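Local structure of uncharacterized protein (Shewanella oneidensis, 3E8P) at residues 151-154 / 155-158. The protein probably hydrolyses medium- and long-chain fatty acyl-CoA thioesters to free fatty acids and CoA, as a member of the hotdog-fold thioesterase superfamily. Numbering follows the deposited sequence.
Sequences GTHI and AFGT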
loop_
_atom_site.group_PDB
_atom_site.type_symbol
_atom_site.label_atom_id
_atom_site.label_comp_id
_atom_site.label_asym_id
_atom_site.label_seq_id
_atom_site.Cartn_x
_atom_site.Cartn_y
_atom_site.Cartn_z
ATOM N N GLY A 151 12.374 22.901 0.234
ATOM C CA GLY A 151 12.819 21.631 -0.319
ATOM C C GLY A 151 12.600 20.436 0.602
ATOM O O GLY A 151 12.826 19.293 0.206
ATOM N N THR A 152 12.152 20.691 1.827
ATOM C CA THR A 152 11.931 19.617 2.794
ATOM C C THR A 152 10.831 18.649 2.353
ATOM O O THR A 152 9.708 19.077 2.095
ATOM C CB THR A 152 11.550 20.200 4.159
ATOM O OG1 THR A 152 12.494 21.223 4.503
ATOM C CG2 THR A 152 11.561 19.102 5.242
ATOM N N HIS A 153 11.151 17.356 2.277
ATOM C CA HIS A 153 10.162 16.369 1.869
ATOM C C HIS A 153 9.092 16.190 2.938
ATOM O O HIS A 153 9.393 15.977 4.112
ATOM C CB HIS A 153 10.834 15.025 1.554
ATOM C CG HIS A 153 11.844 15.104 0.453
ATOM N ND1 HIS A 153 11.526 15.536 -0.820
ATOM C CD2 HIS A 153 13.165 14.811 0.433
ATOM C CE1 HIS A 153 12.610 15.502 -1.576
ATOM N NE2 HIS A 153 13.617 15.066 -0.840
ATOM N N ILE A 154 7.840 16.282 2.511
ATOM C CA ILE A 154 6.705 16.164 3.406
ATOM C C ILE A 154 6.134 14.762 3.372
ATOM O O ILE A 154 5.900 14.144 4.414
ATOM C CB ILE A 154 5.600 17.170 3.009
ATOM C CG1 ILE A 154 6.169 18.585 3.038
ATOM C CG2 ILE A 154 4.440 17.085 3.965
ATOM C CD1 ILE A 154 6.748 18.991 4.391
ATOM N N ALA A 155 5.922 14.254 2.165
ATOM C CA ALA A 155 5.368 12.922 1.992
ATOM C C ALA A 155 5.749 12.347 0.637
ATOM O O ALA A 155 6.073 13.091 -0.287
ATOM C CB ALA A 155 3.852 12.972 2.115
ATOM N N PHE A 156 5.725 11.017 0.545
ATOM C CA PHE A 156 6.008 10.316 -0.697
ATOM C C PHE A 156 4.753 9.533 -1.026
ATOM O O PHE A 156 3.981 9.177 -0.140
ATOM C CB PHE A 156 7.149 9.301 -0.557
ATOM C CG PHE A 156 8.506 9.908 -0.360
ATOM C CD1 PHE A 156 8.794 11.194 -0.802
ATOM C CD2 PHE A 156 9.524 9.151 0.207
ATOM C CE1 PHE A 156 10.086 11.717 -0.686
ATOM C CE2 PHE A 156 10.809 9.652 0.328
ATOM C CZ PHE A 156 11.094 10.952 -0.124
ATOM N N GLY A 157 4.563 9.248 -2.305
ATOM C CA GLY A 157 3.412 8.472 -2.715
ATOM C C GLY A 157 3.778 7.471 -3.800
ATOM O O GLY A 157 4.857 7.533 -4.391
ATOM N N THR A 158 2.886 6.519 -4.031
ATOM C CA THR A 158 3.052 5.530 -5.090
ATOM C C THR A 158 1.627 5.269 -5.568
ATOM O O THR A 158 0.755 4.925 -4.766
ATOM C CB THR A 158 3.681 4.211 -4.577
ATOM O OG1 THR A 158 4.958 4.487 -4.000
ATOM C CG2 THR A 158 3.870 3.209 -5.717
#
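A classic beta bulge near the start of strand 153-162 brings the rings of H153 and F156, three residues apart, together on one side of the strand. At the bulge I154 and A155 both face L146 of the neighbouring strand, and the backbone of each is hydrogen-bonded to that residue. I154 carries the irregularity in its backbone, with psi at -48° where an extended strand residue would have a large positive value. With this extra residue in the strand, H153 and F156 emerge on the same side, while the side chains of I154 and A155 both turn to the other.

CE1 of F156 lies over one face of the imidazole, 4.0 Å from H153 CG and 4.1 Å from H153 ND1. The same carbon is 4.1 Å from H153 CB, so the phenyl ring touches the root of the imidazole more than its far end. The ring planes are inclined at 58° and the centroids stand 5.5 Å apart, an oblique van der Waals contact. CG of H153 is anti to its carbonyl carbon (chi1 -60°), as is CG of F156, and from the same side of the strand both rings lean into this contact. Over the opposite imidazole face, the carbonyl oxygen of G151 stands 4.1 Å above the ring plane near its centre.

The stretch forms part of the hairpin of strands 139-148 and 153-162, where both aromatic side chains also touch E145. A155 packs against T73 and L77 of helix 70-90, the long helix wrapped by the hotdog sheet, whereas F156 meets R143 of a second subunit.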